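PDB 6IRB: 1-phosphatidylinositol 4,5-bisphosphate phosphodiesterase from Drosophila melanogaster, which belongs to the phospholipase C-beta family and is represented here by a long, almost entirely helical region that folds back on itself as a hairpin. Local coordinates for residues D161-L164 and R165-Q169; K173-M176 and E177-K180; E191-K194 and L195-K199. The protein carries 2 engineered substitutions. All coordinates share one frame; numbering follows the deposited sequence.

Contact 1. Residues D161-L164 and R165-Q169; sequences DRRL and REKRQ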
ATOM      1  N   ASP A 161     -81.890 -32.506 -14.244  1.00107.57           N
ATOM      2  CA  ASP A 161     -81.511 -31.802 -13.026  1.00108.28           C
ATOM      3  C   ASP A 161     -80.883 -32.734 -11.993  1.00112.53           C
ATOM      4  O   ASP A 161     -79.997 -32.316 -11.239  1.00113.75           O
ATOM      5  CB  ASP A 161     -82.742 -31.083 -12.472  1.00114.06           C
ATOM      6  CG  ASP A 161     -83.191 -29.927 -13.373  1.00114.23           C
ATOM      7  OD1 ASP A 161     -82.371 -29.444 -14.188  1.00107.68           O
ATOM      8  OD2 ASP A 161     -84.371 -29.519 -13.282  1.00116.51           O
ATOM      9  N   ARG A 162     -81.341 -33.986 -11.913  1.00129.33           N
ATOM     10  CA  ARG A 162     -80.752 -34.911 -10.947  1.00138.46           C
ATOM     11  C   ARG A 162     -79.287 -35.214 -11.257  1.00126.18           C
ATOM     12  O   ARG A 162     -78.489 -35.416 -10.332  1.00126.10           O
ATOM     13  CB  ARG A 162     -81.544 -36.222 -10.934  1.00155.68           C
ATOM     14  CG  ARG A 162     -80.727 -37.418 -10.441  1.00164.07           C
ATOM     15  CD  ARG A 162     -80.174 -38.263 -11.588  1.00169.27           C
ATOM     16  NE  ARG A 162     -79.564 -39.497 -11.111  1.00174.15           N
ATOM     17  CZ  ARG A 162     -79.158 -40.482 -11.902  1.00178.40           C
ATOM     18  NH1 ARG A 162     -79.288 -40.374 -13.216  1.00181.30           N
ATOM     19  NH2 ARG A 162     -78.620 -41.572 -11.382  1.00179.47           N
ATOM     20  N   ARG A 163     -78.899 -35.200 -12.538  1.00113.39           N
ATOM     21  CA  ARG A 163     -77.557 -35.650 -12.905  1.00104.60           C
ATOM     22  C   ARG A 163     -76.525 -34.554 -12.704  1.00101.67           C
ATOM     23  O   ARG A 163     -75.413 -34.835 -12.237  1.00 98.23           O
ATOM     24  CB  ARG A 163     -77.521 -36.164 -14.350  1.00100.85           C
ATOM     25  CG  ARG A 163     -76.103 -36.502 -14.889  1.00 97.81           C
ATOM     26  CD  ARG A 163     -75.858 -37.985 -15.194  1.00101.38           C
ATOM     27  NE  ARG A 163     -74.564 -38.220 -15.854  1.00 96.80           N
ATOM     28  CZ  ARG A 163     -73.504 -38.798 -15.285  1.00 91.78           C
ATOM     29  NH1 ARG A 163     -73.569 -39.232 -14.034  1.00 98.07           N
ATOM     30  NH2 ARG A 163     -72.382 -38.965 -15.979  1.00 85.15           N
ATOM     31  N   LEU A 164     -76.841 -33.312 -13.086  1.00 96.93           N
ATOM     32  CA  LEU A 164     -75.934 -32.221 -12.747  1.00 94.32           C
ATOM     33  C   LEU A 164     -75.713 -32.167 -11.238  1.00101.60           C
ATOM     34  O   LEU A 164     -74.577 -32.004 -10.780  1.00102.13           O
ATOM     35  CB  LEU A 164     -76.442 -30.888 -13.306  1.00 89.76           C
ATOM     36  CG  LEU A 164     -77.788 -30.235 -12.985  1.00102.69           C
ATOM     37  CD1 LEU A 164     -77.829 -29.575 -11.608  1.00108.07           C
ATOM     38  CD2 LEU A 164     -78.126 -29.221 -14.075  1.00105.80           C
ATOM     39  N   ARG A 165     -76.783 -32.318 -10.448  1.00101.23           N
ATOM     40  CA  ARG A 165     -76.619 -32.372  -8.999  1.00 98.19           C
ATOM     41  C   ARG A 165     -75.669 -33.495  -8.605  1.00 91.86           C
ATOM     42  O   ARG A 165     -74.849 -33.339  -7.691  1.00 91.65           O
ATOM     43  CB  ARG A 165     -77.977 -32.546  -8.324  1.00108.72           C
ATOM     44  CG  ARG A 165     -78.657 -31.238  -7.976  1.00115.69           C
ATOM     45  CD  ARG A 165     -79.983 -31.485  -7.286  1.00129.26           C
ATOM     46  NE  ARG A 165     -79.999 -32.764  -6.581  1.00141.87           N
ATOM     47  CZ  ARG A 165     -79.625 -32.932  -5.315  1.00147.74           C
ATOM     48  NH1 ARG A 165     -79.185 -31.900  -4.604  1.00145.76           N
ATOM     49  NH2 ARG A 165     -79.679 -34.136  -4.762  1.00150.56           N
ATOM     50  N   GLU A 166     -75.753 -34.629  -9.309  1.00 92.30           N
ATOM     51  CA  GLU A 166     -74.782 -35.708  -9.144  1.00 99.98           C
ATOM     52  C   GLU A 166     -73.402 -35.304  -9.657  1.00 96.11           C
ATOM     53  O   GLU A 166     -72.387 -35.518  -8.983  1.00 91.54           O
ATOM     54  CB  GLU A 166     -75.271 -36.957  -9.878  1.00113.31           C
ATOM     55  CG  GLU A 166     -74.513 -38.216  -9.535  1.00126.62           C
ATOM     56  CD  GLU A 166     -74.232 -39.048 -10.775  1.00135.02           C
ATOM     57  OE1 GLU A 166     -73.357 -39.938 -10.716  1.00136.01           O
ATOM     58  OE2 GLU A 166     -74.908 -38.823 -11.804  1.00136.74           O
ATOM     59  N   LYS A 167     -73.355 -34.702 -10.847  1.00 91.14           N
ATOM     60  CA  LYS A 167     -72.086 -34.332 -11.462  1.00 79.25           C
ATOM     61  C   LYS A 167     -71.410 -33.210 -10.689  1.00 70.21           C
ATOM     62  O   LYS A 167     -70.253 -33.336 -10.276  1.00 67.82           O
ATOM     63  CB  LYS A 167     -72.324 -33.912 -12.916  1.00 84.01           C
ATOM     64  CG  LYS A 167     -72.557 -35.075 -13.883  1.00 97.86           C
ATOM     65  CD  LYS A 167     -72.286 -34.676 -15.337  1.00101.99           C
ATOM     66  CE  LYS A 167     -72.179 -35.898 -16.244  1.00102.08           C
ATOM     67  NZ  LYS A 167     -72.066 -35.589 -17.700  1.00 98.40           N
ATOM     68  N   ARG A 168     -72.120 -32.092 -10.510  1.00 71.07           N
ATOM     69  CA  ARG A 168     -71.590 -30.915  -9.819  1.00 71.91           C
ATOM     70  C   ARG A 168     -70.888 -31.264  -8.514  1.00 76.30           C
ATOM     71  O   ARG A 168     -69.734 -30.872  -8.294  1.00 74.46           O
ATOM     72  CB  ARG A 168     -72.741 -29.950  -9.544  1.00 73.12           C
ATOM     73  CG  ARG A 168     -73.242 -29.258 -10.783  1.00 82.44           C
ATOM     74  CD  ARG A 168     -73.393 -27.787 -10.586  1.00 90.99           C
ATOM     75  NE  ARG A 168     -74.667 -27.558  -9.911  1.00103.91           N
ATOM     76  CZ  ARG A 168     -75.516 -26.585 -10.221  1.00110.38           C
ATOM     77  NH1 ARG A 168     -75.228 -25.738 -11.202  1.00108.22           N
ATOM     78  NH2 ARG A 168     -76.653 -26.462  -9.549  1.00114.20           N
ATOM     79  N   GLN A 169     -71.574 -31.996  -7.628  1.00 86.19           N
ATOM     80  CA  GLN A 169     -70.956 -32.362  -6.357  1.00101.94           C
ATOM     81  C   GLN A 169     -69.754 -33.275  -6.561  1.00 99.83           C
ATOM     82  O   GLN A 169     -68.716 -33.096  -5.910  1.00104.69           O
ATOM     83  CB  GLN A 169     -71.978 -32.975  -5.403  1.00117.50           C
ATOM     84  CG  GLN A 169     -71.574 -32.762  -3.930  1.00130.15           C
ATOM     85  CD  GLN A 169     -72.177 -31.500  -3.300  1.00136.15           C
ATOM     86  OE1 GLN A 169     -72.532 -30.547  -3.996  1.00136.76           O
ATOM     87  NE2 GLN A 169     -72.267 -31.489  -1.972  1.00137.93           N
TER

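Contact 2. Residues K173-M176 and E177-K180; sequences KRFM and EEKK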
ATOM      1  N   LYS A 173     -65.976 -32.388  -5.285  1.00 66.81           N
ATOM      2  CA  LYS A 173     -64.959 -33.284  -4.730  1.00 62.52           C
ATOM      3  C   LYS A 173     -63.656 -33.150  -5.500  1.00 63.61           C
ATOM      4  O   LYS A 173     -62.592 -32.919  -4.917  1.00 77.23           O
ATOM      5  CB  LYS A 173     -65.426 -34.743  -4.779  1.00 65.28           C
ATOM      6  CG  LYS A 173     -66.057 -35.310  -3.510  1.00 82.40           C
ATOM      7  CD  LYS A 173     -66.237 -36.830  -3.651  1.00 86.20           C
ATOM      8  CE  LYS A 173     -67.252 -37.413  -2.675  1.00 90.54           C
ATOM      9  NZ  LYS A 173     -66.590 -37.829  -1.409  1.00 88.09           N
ATOM     10  N   ARG A 174     -63.736 -33.265  -6.826  1.00 63.15           N
ATOM     11  CA  ARG A 174     -62.546 -33.190  -7.664  1.00 58.64           C
ATOM     12  C   ARG A 174     -61.892 -31.818  -7.518  1.00 57.37           C
ATOM     13  O   ARG A 174     -60.661 -31.714  -7.425  1.00 49.12           O
ATOM     14  CB  ARG A 174     -62.919 -33.537  -9.111  1.00 55.79           C
ATOM     15  CG  ARG A 174     -61.889 -33.262 -10.191  1.00 63.19           C
ATOM     16  CD  ARG A 174     -62.581 -33.065 -11.547  1.00 66.51           C
ATOM     17  NE  ARG A 174     -61.677 -32.598 -12.603  1.00 66.25           N
ATOM     18  CZ  ARG A 174     -61.082 -33.394 -13.492  1.00 62.04           C
ATOM     19  NH1 ARG A 174     -61.292 -34.703 -13.457  1.00 52.73           N
ATOM     20  NH2 ARG A 174     -60.279 -32.880 -14.418  1.00 60.69           N
ATOM     21  N   PHE A 175     -62.705 -30.752  -7.517  1.00 60.13           N
ATOM     22  CA  PHE A 175     -62.176 -29.401  -7.352  1.00 52.49           C
ATOM     23  C   PHE A 175     -61.415 -29.261  -6.051  1.00 49.25           C
ATOM     24  O   PHE A 175     -60.378 -28.597  -5.994  1.00 47.10           O
ATOM     25  CB  PHE A 175     -63.313 -28.383  -7.346  1.00 66.37           C
ATOM     26  CG  PHE A 175     -64.030 -28.248  -8.654  1.00 93.04           C
ATOM     27  CD1 PHE A 175     -63.569 -28.886  -9.793  1.00 97.85           C
ATOM     28  CD2 PHE A 175     -65.172 -27.468  -8.747  1.00 99.34           C
ATOM     29  CE1 PHE A 175     -64.234 -28.745 -10.996  1.00 88.61           C
ATOM     30  CE2 PHE A 175     -65.841 -27.326  -9.954  1.00 88.99           C
ATOM     31  CZ  PHE A 175     -65.371 -27.965 -11.078  1.00 81.93           C
HETATM   32  N   MSE A 176     -61.916 -29.878  -4.998  1.00 51.87           N
HETATM   33  CA  MSE A 176     -61.258 -29.820  -3.708  1.00 71.25           C
HETATM   34  C   MSE A 176     -59.987 -30.649  -3.660  1.00 75.23           C
HETATM   35  O   MSE A 176     -58.997 -30.215  -3.077  1.00 82.42           O
HETATM   36  CB  MSE A 176     -62.239 -30.213  -2.622  1.00 99.61           C
HETATM   37  CG  MSE A 176     -63.119 -29.034  -2.266  1.00137.07           C
HETATM   38 SE   MSE A 176     -64.873 -29.501  -1.595  1.00180.95          SE
HETATM   39  CE  MSE A 176     -64.699 -28.856   0.240  1.00178.21           C
ATOM     40  N   GLU A 177     -60.014 -31.857  -4.226  1.00 73.15           N
ATOM     41  CA  GLU A 177     -58.793 -32.657  -4.262  1.00 76.88           C
ATOM     42  C   GLU A 177     -57.718 -31.954  -5.087  1.00 70.61           C
ATOM     43  O   GLU A 177     -56.552 -31.880  -4.681  1.00 61.52           O
ATOM     44  CB  GLU A 177     -59.083 -34.054  -4.806  1.00 89.16           C
ATOM     45  CG  GLU A 177     -60.202 -34.806  -4.077  1.00118.42           C
ATOM     46  CD  GLU A 177     -60.231 -34.575  -2.565  1.00136.88           C
ATOM     47  OE1 GLU A 177     -59.716 -35.432  -1.811  1.00143.43           O
ATOM     48  OE2 GLU A 177     -60.804 -33.551  -2.127  1.00139.04           O
ATOM     49  N   GLU A 178     -58.095 -31.457  -6.271  1.00 66.76           N
ATOM     50  CA  GLU A 178     -57.193 -30.625  -7.064  1.00 54.33           C
ATOM     51  C   GLU A 178     -56.567 -29.514  -6.220  1.00 56.20           C
ATOM     52  O   GLU A 178     -55.355 -29.269  -6.285  1.00 51.23           O
ATOM     53  CB  GLU A 178     -57.938 -30.035  -8.263  1.00 48.92           C
ATOM     54  CG  GLU A 178     -58.015 -30.953  -9.476  1.00 64.89           C
ATOM     55  CD  GLU A 178     -58.884 -30.392 -10.603  1.00 88.36           C
ATOM     56  OE1 GLU A 178     -59.501 -29.322 -10.408  1.00 95.30           O
ATOM     57  OE2 GLU A 178     -58.928 -31.006 -11.697  1.00 98.42           O
ATOM     58  N   LYS A 179     -57.390 -28.833  -5.414  1.00 51.59           N
ATOM     59  CA  LYS A 179     -56.893 -27.752  -4.572  1.00 54.71           C
ATOM     60  C   LYS A 179     -55.909 -28.256  -3.525  1.00 67.57           C
ATOM     61  O   LYS A 179     -54.871 -27.625  -3.283  1.00 61.85           O
ATOM     62  CB  LYS A 179     -58.065 -27.043  -3.900  1.00 57.77           C
ATOM     63  CG  LYS A 179     -58.799 -26.106  -4.810  1.00 67.97           C
ATOM     64  CD  LYS A 179     -58.201 -24.710  -4.754  1.00 68.72           C
ATOM     65  CE  LYS A 179     -58.636 -23.886  -5.956  1.00 63.77           C
ATOM     66  NZ  LYS A 179     -58.687 -22.428  -5.656  1.00 67.00           N
ATOM     67  N   LYS A 180     -56.225 -29.389  -2.891  1.00 69.97           N
ATOM     68  CA  LYS A 180     -55.315 -29.997  -1.928  1.00 58.44           C
ATOM     69  C   LYS A 180     -53.955 -30.267  -2.554  1.00 46.03           C
ATOM     70  O   LYS A 180     -52.919 -29.953  -1.961  1.00 43.59           O
ATOM     71  CB  LYS A 180     -55.931 -31.292  -1.393  1.00 68.44           C
ATOM     72  CG  LYS A 180     -54.924 -32.380  -1.034  1.00 81.01           C
ATOM     73  CD  LYS A 180     -55.524 -33.446  -0.101  1.00 97.35           C
ATOM     74  CE  LYS A 180     -56.238 -34.568  -0.861  1.00 97.86           C
ATOM     75  NZ  LYS A 180     -55.907 -35.930  -0.311  1.00 97.64           N
TER

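Contact 3. Residues E191-K194 and L195-K199; sequences EKLK and LAHSK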
ATOM      1  N   GLU A 191     -40.621 -24.794   0.229  1.00 48.10           N
ATOM      2  CA  GLU A 191     -39.616 -25.262   1.181  1.00 55.99           C
ATOM      3  C   GLU A 191     -38.302 -25.526   0.462  1.00 56.81           C
ATOM      4  O   GLU A 191     -37.249 -25.014   0.860  1.00 61.31           O
ATOM      5  CB  GLU A 191     -40.095 -26.497   1.938  1.00 56.23           C
ATOM      6  CG  GLU A 191     -39.496 -26.543   3.327  1.00 75.90           C
ATOM      7  CD  GLU A 191     -40.144 -27.566   4.233  1.00 97.05           C
ATOM      8  OE1 GLU A 191     -40.031 -28.776   3.939  1.00103.04           O
ATOM      9  OE2 GLU A 191     -40.755 -27.155   5.248  1.00105.44           O
ATOM     10  N   LYS A 192     -38.346 -26.342  -0.594  1.00 49.35           N
ATOM     11  CA  LYS A 192     -37.125 -26.674  -1.310  1.00 56.16           C
ATOM     12  C   LYS A 192     -36.399 -25.401  -1.738  1.00 65.48           C
ATOM     13  O   LYS A 192     -35.177 -25.290  -1.574  1.00 77.62           O
ATOM     14  CB  LYS A 192     -37.468 -27.575  -2.506  1.00 64.45           C
ATOM     15  CG  LYS A 192     -36.472 -27.577  -3.696  1.00 83.68           C
ATOM     16  CD  LYS A 192     -34.971 -27.654  -3.359  1.00 89.08           C
ATOM     17  CE  LYS A 192     -34.173 -26.823  -4.378  1.00 77.80           C
ATOM     18  NZ  LYS A 192     -32.708 -27.013  -4.280  1.00 72.85           N
ATOM     19  N   LEU A 193     -37.138 -24.414  -2.251  1.00 57.29           N
ATOM     20  CA  LEU A 193     -36.542 -23.109  -2.528  1.00 49.29           C
ATOM     21  C   LEU A 193     -35.830 -22.532  -1.305  1.00 59.04           C
ATOM     22  O   LEU A 193     -34.635 -22.213  -1.368  1.00 54.91           O
ATOM     23  CB  LEU A 193     -37.596 -22.124  -3.054  1.00 33.57           C
ATOM     24  CG  LEU A 193     -36.947 -20.880  -3.688  1.00 33.68           C
ATOM     25  CD1 LEU A 193     -35.643 -21.242  -4.362  1.00 42.07           C
ATOM     26  CD2 LEU A 193     -37.840 -20.160  -4.690  1.00 41.07           C
ATOM     27  N   LYS A 194     -36.556 -22.337  -0.196  1.00 54.04           N
ATOM     28  CA  LYS A 194     -35.908 -21.746   0.971  1.00 48.23           C
ATOM     29  C   LYS A 194     -34.740 -22.567   1.492  1.00 56.39           C
ATOM     30  O   LYS A 194     -33.777 -21.993   2.016  1.00 64.79           O
ATOM     31  CB  LYS A 194     -36.895 -21.512   2.103  1.00 39.33           C
ATOM     32  CG  LYS A 194     -37.822 -20.350   1.897  1.00 42.96           C
ATOM     33  CD  LYS A 194     -38.936 -20.394   2.914  1.00 55.41           C
ATOM     34  CE  LYS A 194     -39.950 -19.303   2.655  1.00 68.35           C
ATOM     35  NZ  LYS A 194     -39.396 -17.976   3.060  1.00 70.22           N
ATOM     36  N   LEU A 195     -34.769 -23.892   1.318  1.00 51.77           N
ATOM     37  CA  LEU A 195     -33.620 -24.693   1.742  1.00 56.52           C
ATOM     38  C   LEU A 195     -32.398 -24.449   0.874  1.00 55.03           C
ATOM     39  O   LEU A 195     -31.271 -24.503   1.375  1.00 57.91           O
ATOM     40  CB  LEU A 195     -33.950 -26.184   1.769  1.00 57.29           C
ATOM     41  CG  LEU A 195     -34.863 -26.673   2.899  1.00 53.22           C
ATOM     42  CD1 LEU A 195     -34.671 -28.170   3.148  1.00 46.38           C
ATOM     43  CD2 LEU A 195     -34.602 -25.879   4.171  1.00 45.78           C
ATOM     44  N   ALA A 196     -32.584 -24.213  -0.422  1.00 39.46           N
ATOM     45  CA  ALA A 196     -31.433 -23.885  -1.247  1.00 39.69           C
ATOM     46  C   ALA A 196     -30.821 -22.568  -0.796  1.00 55.85           C
ATOM     47  O   ALA A 196     -29.604 -22.466  -0.606  1.00 55.44           O
ATOM     48  CB  ALA A 196     -31.839 -23.825  -2.718  1.00 38.32           C
ATOM     49  N   HIS A 197     -31.664 -21.553  -0.586  1.00 50.94           N
ATOM     50  CA  HIS A 197     -31.177 -20.255  -0.129  1.00 48.29           C
ATOM     51  C   HIS A 197     -30.415 -20.393   1.181  1.00 50.61           C
ATOM     52  O   HIS A 197     -29.324 -19.833   1.342  1.00 50.11           O
ATOM     53  CB  HIS A 197     -32.336 -19.271  -0.007  1.00 51.37           C
ATOM     54  CG  HIS A 197     -32.904 -18.853  -1.332  1.00 57.26           C
ATOM     55  ND1 HIS A 197     -34.257 -18.717  -1.554  1.00 63.07           N
ATOM     56  CD2 HIS A 197     -32.303 -18.563  -2.511  1.00 60.74           C
ATOM     57  CE1 HIS A 197     -34.465 -18.342  -2.806  1.00 61.78           C
ATOM     58  NE2 HIS A 197     -33.295 -18.243  -3.409  1.00 59.71           N
ATOM     59  N   SER A 198     -30.996 -21.118   2.138  1.00 52.49           N
ATOM     60  CA  SER A 198     -30.338 -21.343   3.419  1.00 59.10           C
ATOM     61  C   SER A 198     -28.939 -21.925   3.244  1.00 61.49           C
ATOM     62  O   SER A 198     -27.968 -21.410   3.805  1.00 73.47           O
ATOM     63  CB  SER A 198     -31.184 -22.268   4.286  1.00 73.02           C
ATOM     64  OG  SER A 198     -30.875 -22.079   5.654  1.00 85.64           O
ATOM     65  N   LYS A 199     -28.821 -23.038   2.518  1.00 46.03           N
ATOM     66  CA  LYS A 199     -27.500 -23.633   2.325  1.00 54.88           C
ATOM     67  C   LYS A 199     -26.536 -22.676   1.624  1.00 59.94           C
ATOM     68  O   LYS A 199     -25.368 -22.578   2.015  1.00 73.30           O
ATOM     69  CB  LYS A 199     -27.620 -24.977   1.612  1.00 54.09           C
ATOM     70  CG  LYS A 199     -27.722 -26.097   2.668  1.00 73.37           C
ATOM     71  CD  LYS A 199     -28.391 -27.378   2.201  1.00 76.85           C
ATOM     72  CE  LYS A 199     -27.972 -28.560   3.086  1.00 84.87           C
ATOM     73  NZ  LYS A 199     -27.841 -28.217   4.541  1.00 87.44           N
TER

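Contact 1. Residues D161-L164 and R165-Q169
Asp-161 opens this helical run through its carbonyl O, which receives a weak hydrogen bond from Arg-165 N at 3.3 Å; the aliphatic part of the Arg-165 side chain, CB to CD, passes beside the same oxygen. One residue on, Arg-162 O takes the amide of Glu-166, N to O 3.0 Å. The Arg-162 guanidinium stays near the Glu-166 carboxylate without contact, Arg-162 NH2 lying 4.6 Å from Glu-166 OE2.

Arg-163 forms the salt bridge between the segments. With CG anti to the backbone N (chi1 173°) and a bend at chi2, its chain carries NH1 to Glu-166 OE2, 2.6 Å away. The oxygen lies close to the guanidinium plane, but the carboxylate is turned 44° against that plane. NH1 approaches Glu-166 OE2 on the syn side but 31° out of the carboxylate plane. Lys-167 comes in from another direction, its CE passing over one guanidinium face, 3.3 Å from Arg-163 CZ. Leu-164 then lies alongside Arg-168, pointing the same way, and Leu-164 CD1 sits 3.8 Å above the Arg-168 guanidinium plane, offset toward the rim.

Both segments belong to helix 157-210, and Lys-167 NZ ties this turn to the antiparallel helix 18-150 by a salt bridge with Glu-148.

Contact 2. Residues K173-M176 and E177-K180
In the returning arm of the helical hairpin, helix 157-210, Arg-174 and Glu-178 form a salt bridge one turn apart, the familiar i to i+4 pairing of a helix surface. Arg-174 NE and Glu-178 OE2 are 3.3 Å apart, and the guanidinium and carboxylate planes are steeply inclined, 70° to each other. With CG anti to the backbone N (chi1 169°) and the chain extended to NE, the arginine stands out from the helix, nearly across its direction. Glu-178, extended beyond CG, leans back toward the preceding turn and brings OE2 to the arginine.

Phe-175 lies beside Glu-178 and points the same way, Phe-175 CD1 to Glu-178 OE1 4.1 Å, with ring and carboxylate only 21° from parallel. Beneath them the amides of Glu-177, Glu-178, Lys-179 and Lys-180 bond to the carbonyls of Lys-173, Arg-174, Phe-175 and Met-176, Glu-178 N reaching Arg-174 O at 2.8 Å. The CG of Lys-179 also packs against Phe-175 O.

Glu-178 is thus shared between two helices: OE2 faces Arg-174 while OE1 accepts a hydrogen bond from Gln-138 NE2 of helix 18-150. Such surroundings would probably favour the ionised carboxylate and restrict its rotation.

Contact 3. Residues E191-K194 and L195-K199
Leu-195 N donates to Glu-191 O at 2.8 Å, and this backbone bond starts a regular series: Ala-196 to Lys-192, His-197 to Leu-193 and Ser-198 to Lys-194. The CB and CG of Leu-195 rest against the same Glu-191 oxygen.

On the inner side of the helix Leu-193 meets His-197. Leu-193 CD1 comes within 3.5 Å of His-197 CE1, and Leu-193 CG lies 3.7 Å from that same carbon, so the methyl and its branch point touch the imidazole around it. Leu-193 gets there with CG anti to the backbone N (chi1 -165°), beside its carbonyl carbon, while His-197 takes the other course, its CG anti to the carbonyl carbon. Along the outer side, Lys-192, bent at chi2 and chi3, runs forward along the helix to bring NZ to 3.7 Å from Ala-196 CB.

His-197 is the buried member of the group. Its NE2 is hydrogen-bonded to Gln-119 OE1 and its backbone O to Gln-116 NE2, which satisfies polar atoms facing the partner helix. Leu-193, Lys-194 and His-197 all lean on Ile-120, and Leu-193 also reaches Leu-123, joining helix 157-210 to helix 18-150.

In the fold
All three contacts lie on helix 157-210, the short returning arm of the hairpin, and follow in series from near the turn toward the C-terminus. Centres of contacts 1 and 2 are 17 Å apart, those of contacts 2 and 3 are 28 Å apart, and contacts 1 and 3 are separated by 45 Å, as expected for stations along one nearly straight rod. As the chain advances, the partners on helix 18-150 run backward in sequence, from Glu-148 through the region of Gln-138 to that of Gln-119, which marks the two arms as antiparallel. At contact 1 a salt bridge to Glu-148 links the arms; at contacts 2 and 3 hydrophobic side chains and amide hydrogen bonds do.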